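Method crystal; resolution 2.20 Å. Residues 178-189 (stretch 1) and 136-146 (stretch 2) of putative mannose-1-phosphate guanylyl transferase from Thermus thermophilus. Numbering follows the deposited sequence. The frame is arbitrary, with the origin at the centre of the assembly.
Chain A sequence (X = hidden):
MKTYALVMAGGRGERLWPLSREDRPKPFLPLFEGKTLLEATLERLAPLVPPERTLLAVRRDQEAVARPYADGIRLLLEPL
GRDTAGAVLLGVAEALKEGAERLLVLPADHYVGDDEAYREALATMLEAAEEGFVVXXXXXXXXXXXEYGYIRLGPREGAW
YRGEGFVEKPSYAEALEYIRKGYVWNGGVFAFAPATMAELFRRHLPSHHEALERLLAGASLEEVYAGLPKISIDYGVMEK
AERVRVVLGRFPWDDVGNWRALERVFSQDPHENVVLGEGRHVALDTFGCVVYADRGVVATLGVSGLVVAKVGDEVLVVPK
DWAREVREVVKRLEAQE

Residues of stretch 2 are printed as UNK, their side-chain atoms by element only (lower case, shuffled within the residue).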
# COMPACT_ATOMS: atom_id res chain seq x y z
N TYR A 178 35.23 -12.83 9.52
CA TYR A 178 35.06 -12.65 10.96
C TYR A 178 34.41 -13.90 11.57
O TYR A 178 34.78 -14.40 12.63
CB TYR A 178 34.11 -11.47 11.21
CG TYR A 178 34.73 -10.11 11.04
CD1 TYR A 178 36.10 -9.96 10.77
CD2 TYR A 178 33.93 -8.98 11.16
CE1 TYR A 178 36.63 -8.68 10.63
CE2 TYR A 178 34.46 -7.70 11.03
CZ TYR A 178 35.81 -7.55 10.76
OH TYR A 178 36.36 -6.28 10.62
N ILE A 179 33.36 -14.38 10.87
CA ILE A 179 32.63 -15.55 11.36
C ILE A 179 33.51 -16.80 11.40
O ILE A 179 33.52 -17.55 12.37
CB ILE A 179 31.39 -15.75 10.49
CG1 ILE A 179 30.46 -14.54 10.64
CG2 ILE A 179 30.61 -16.99 10.95
CD1 ILE A 179 29.16 -14.66 9.85
N ARG A 180 34.25 -17.03 10.30
CA ARG A 180 35.14 -18.19 10.27
C ARG A 180 36.11 -18.18 11.46
O ARG A 180 36.45 -19.21 12.04
CB ARG A 180 35.94 -18.19 8.96
CG ARG A 180 35.07 -18.38 7.72
CD ARG A 180 35.89 -18.28 6.42
NE ARG A 180 35.02 -18.37 5.24
CZ ARG A 180 35.10 -17.40 4.31
NH1 ARG A 180 35.97 -16.41 4.43
NH2 ARG A 180 34.29 -17.44 3.25
N LYS A 181 36.60 -16.97 11.80
CA LYS A 181 37.60 -16.85 12.86
C LYS A 181 36.99 -16.87 14.27
O LYS A 181 37.69 -16.71 15.27
CB LYS A 181 38.34 -15.52 12.68
CG LYS A 181 39.40 -15.57 11.59
CD LYS A 181 39.91 -14.19 11.22
CE LYS A 181 41.06 -14.23 10.21
NZ LYS A 181 40.98 -13.07 9.33
N GLY A 182 35.65 -16.98 14.34
CA GLY A 182 35.08 -17.11 15.68
C GLY A 182 34.63 -15.77 16.26
O GLY A 182 34.38 -15.63 17.46
N TYR A 183 34.54 -14.75 15.39
CA TYR A 183 34.05 -13.45 15.83
C TYR A 183 32.56 -13.48 16.17
O TYR A 183 31.78 -14.22 15.57
CB TYR A 183 34.31 -12.43 14.72
CG TYR A 183 35.76 -12.12 14.65
CD1 TYR A 183 36.70 -13.10 14.96
CD2 TYR A 183 36.19 -10.84 14.28
CE1 TYR A 183 38.06 -12.81 14.88
CE2 TYR A 183 37.55 -10.55 14.22
CZ TYR A 183 38.48 -11.53 14.52
OH TYR A 183 39.83 -11.25 14.45
N VAL A 184 32.15 -12.69 17.17
CA VAL A 184 30.73 -12.62 17.50
C VAL A 184 30.17 -11.20 17.37
O VAL A 184 30.91 -10.22 17.33
CB VAL A 184 30.54 -13.13 18.94
CG1 VAL A 184 31.01 -14.58 19.04
CG2 VAL A 184 31.33 -12.27 19.91
N TRP A 185 28.83 -11.11 17.25
CA TRP A 185 28.18 -9.81 17.11
C TRP A 185 28.22 -9.03 18.43
O TRP A 185 28.03 -9.57 19.51
CB TRP A 185 26.71 -10.01 16.70
CG TRP A 185 26.55 -10.39 15.27
CD1 TRP A 185 27.40 -10.05 14.18
CD2 TRP A 185 25.41 -11.09 14.70
NE1 TRP A 185 26.91 -10.49 12.99
CE2 TRP A 185 25.62 -11.16 13.30
CE3 TRP A 185 24.25 -11.64 15.25
CZ2 TRP A 185 24.68 -11.79 12.49
CZ3 TRP A 185 23.30 -12.28 14.45
CH2 TRP A 185 23.52 -12.35 13.06
N ASN A 186 28.52 -7.71 18.31
CA ASN A 186 28.41 -6.82 19.47
C ASN A 186 26.93 -6.54 19.78
O ASN A 186 26.20 -5.99 18.97
CB ASN A 186 29.12 -5.51 19.10
CG ASN A 186 29.18 -4.58 20.29
OD1 ASN A 186 28.26 -4.48 21.10
ND2 ASN A 186 30.29 -3.83 20.35
N GLY A 187 26.50 -6.98 20.97
CA GLY A 187 25.07 -6.91 21.29
C GLY A 187 24.64 -5.51 21.78
O GLY A 187 23.47 -5.25 22.00
N GLY A 188 25.63 -4.62 21.99
CA GLY A 188 25.17 -3.28 22.33
C GLY A 188 24.91 -3.12 23.84
O GLY A 188 24.43 -2.09 24.31
N VAL A 189 25.19 -4.19 24.60
CA VAL A 189 24.98 -4.13 26.04
C VAL A 189 26.30 -4.17 26.82
O VAL A 189 27.24 -4.86 26.46
CB VAL A 189 24.10 -5.31 26.45
CG1 VAL A 189 23.87 -5.30 27.96
CG2 VAL A 189 22.75 -5.22 25.75
N UNK A 136 31.03 -6.83 27.84
CA UNK A 136 30.17 -6.68 26.67
C UNK A 136 29.37 -7.95 26.40
O UNK A 136 29.71 -9.03 26.89
c UNK A 136 31.01 -6.31 25.44
N UNK A 137 28.29 -7.79 25.64
CA UNK A 137 27.41 -8.91 25.28
C UNK A 137 27.69 -9.30 23.84
O UNK A 137 27.69 -8.46 22.95
c UNK A 137 25.94 -8.50 25.41
c UNK A 137 24.78 -10.74 25.63
c UNK A 137 23.52 -8.75 24.78
c UNK A 137 24.88 -9.45 24.81
N UNK A 138 27.93 -10.59 23.64
CA UNK A 138 28.20 -11.10 22.31
C UNK A 138 27.14 -12.10 21.88
O UNK A 138 26.48 -12.72 22.71
N UNK A 139 26.98 -12.26 20.57
CA UNK A 139 26.00 -13.20 20.03
C UNK A 139 26.59 -13.89 18.81
O UNK A 139 27.20 -13.24 17.95
c UNK A 139 23.47 -10.51 20.59
c UNK A 139 24.72 -12.45 19.65
c UNK A 139 24.11 -11.82 20.91
c UNK A 139 23.13 -12.81 21.54
N UNK A 140 26.43 -15.21 18.75
CA UNK A 140 26.93 -15.99 17.63
C UNK A 140 26.21 -15.50 16.37
O UNK A 140 24.99 -15.50 16.32
c UNK A 140 31.00 -18.94 19.71
c UNK A 140 26.63 -17.48 17.85
n UNK A 140 31.61 -19.55 20.72
c UNK A 140 28.91 -18.23 18.61
n UNK A 140 31.73 -18.37 18.76
n UNK A 140 29.68 -18.89 19.66
c UNK A 140 27.43 -18.15 18.96
N UNK A 141 26.97 -15.07 15.35
CA UNK A 141 26.38 -14.57 14.10
C UNK A 141 25.64 -15.66 13.32
O UNK A 141 26.09 -16.80 13.26
c UNK A 141 27.60 -14.06 13.33
c UNK A 141 28.64 -13.83 14.39
c UNK A 141 28.43 -14.98 15.32
N UNK A 142 24.51 -15.30 12.72
CA UNK A 142 23.75 -16.26 11.93
C UNK A 142 23.87 -15.92 10.44
O UNK A 142 23.41 -16.67 9.59
c UNK A 142 22.07 -16.88 13.69
c UNK A 142 22.25 -16.27 12.32
o UNK A 142 21.73 -14.94 12.31
N UNK A 143 24.50 -14.79 10.16
CA UNK A 143 24.69 -14.33 8.78
C UNK A 143 25.81 -13.27 8.76
O UNK A 143 26.07 -12.60 9.76
c UNK A 143 21.76 -11.77 8.45
n UNK A 143 21.55 -10.48 9.10
n UNK A 143 21.02 -9.11 10.86
c UNK A 143 23.40 -13.70 8.25
c UNK A 143 23.00 -12.45 9.01
c UNK A 143 21.15 -10.33 10.36
n UNK A 143 20.90 -11.39 11.12
N UNK A 144 26.46 -13.09 7.60
CA UNK A 144 27.54 -12.11 7.46
C UNK A 144 26.96 -10.70 7.42
O UNK A 144 27.03 -10.02 6.40
c UNK A 144 26.20 -13.77 6.32
c UNK A 144 27.06 -13.13 5.29
c UNK A 144 28.18 -12.49 6.12
N UNK A 145 26.39 -10.26 8.54
CA UNK A 145 25.80 -8.93 8.62
C UNK A 145 26.89 -7.87 8.54
O UNK A 145 27.85 -7.89 9.31
c UNK A 145 25.01 -8.77 9.93
c UNK A 145 24.29 -7.44 10.05
o UNK A 145 22.46 -7.83 8.58
c UNK A 145 23.46 -7.12 8.82
o UNK A 145 23.82 -6.17 8.10
N UNK A 146 26.73 -6.94 7.60
CA UNK A 146 27.71 -5.87 7.40
C UNK A 146 27.44 -4.60 8.20
O UNK A 146 28.30 -3.73 8.29
c UNK A 146 28.06 -6.72 5.06
c UNK A 146 27.79 -5.49 5.91
o UNK A 146 26.54 -4.90 5.50
O HOH W 1 28.04 -5.39 23.81
O HOH W 2 34.47 -18.04 19.09

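Position 136 carries a single side-chain carbon, pointing sideways to stretch 1; its CA lies 3.5 Å from Val189 O in a CA-H...O contact. One carbon and no more is Ala136.

Position 137 has four carbons forked at the second, which defines leucine. Once it is named Leu137, its CD2 can be placed 3.7 Å from Val189 CG2. An ideal CB built on Gly187 would fall 2.8 Å from Leu137 CD2, a clash, so the absence of a side chain there makes room for this one.

Position 138 has no side-chain atoms: Gly138. Its CA approaches Trp185 O to 3.2 Å, and an ideal CB would clash at 3.0 Å with Val184 CG2.

Position 139 again shows four carbons forked at the second. Its CB sits 4.3 Å from Trp185 CB, on the same face of the sheet. This is Leu139, with chi2 between wells at 145°.

Position 140 has three carbons, a nitrogen, then a carbon bearing two more nitrogens, the guanidinium of Arg140. Its CA-to-CB bond points away, but the end returns: NH1 is 3.9 Å from Val184 CG1, and water 2 links Arg140 NH1 (2.8 Å) to Gly182 O (2.9 Å).

Position 141 has three carbons closing a ring onto the backbone N, hence Pro141. Its CA stands 3.5 Å from the centroid of the Trp185 six-membered ring, 6° off the normal, a CH-pi contact over the face. Pro141 CB also meets Ile179 CD1 at 3.9 Å.

Position 142 has one carbon carrying an oxygen and a carbon: Thr142, whose OG1 lies 3.2 Å from Trp185 CH2.

Position 143 repeats the guanidinium pattern. Arg143 lays one guanidinium face against Trp185, with NH1 3.4 Å from CH2.

Position 144 is another three-carbon ring closed onto N, Pro144; its CB is 4.4 Å from Ile179 CD1.

Position 145 has three carbons, the third carrying two oxygens: Glu145. Its OE1 receives Arg143 NE at 2.8 Å in a salt bridge, and its CB is 4.0 Å from Trp185 CZ2.

Position 146, one carbon with an oxygen and a carbon, is Thr146, out of contact.

The contact combines an antiparallel strand pairing with a tryptophan pocket. Trp185 N to Leu139 O (2.8 Å), Leu139 N to Trp185 O (3.1 Å) and Gly187 N to Leu137 O (2.7 Å) fix the register; Leu137 N to Val189 O (3.2 Å, 131°) is weak. Beyond the strand, the loop wraps the indole, and Trp185 alone has 169 Å² covered.

Stretch 2 (136-146) ALGLRPTRPET
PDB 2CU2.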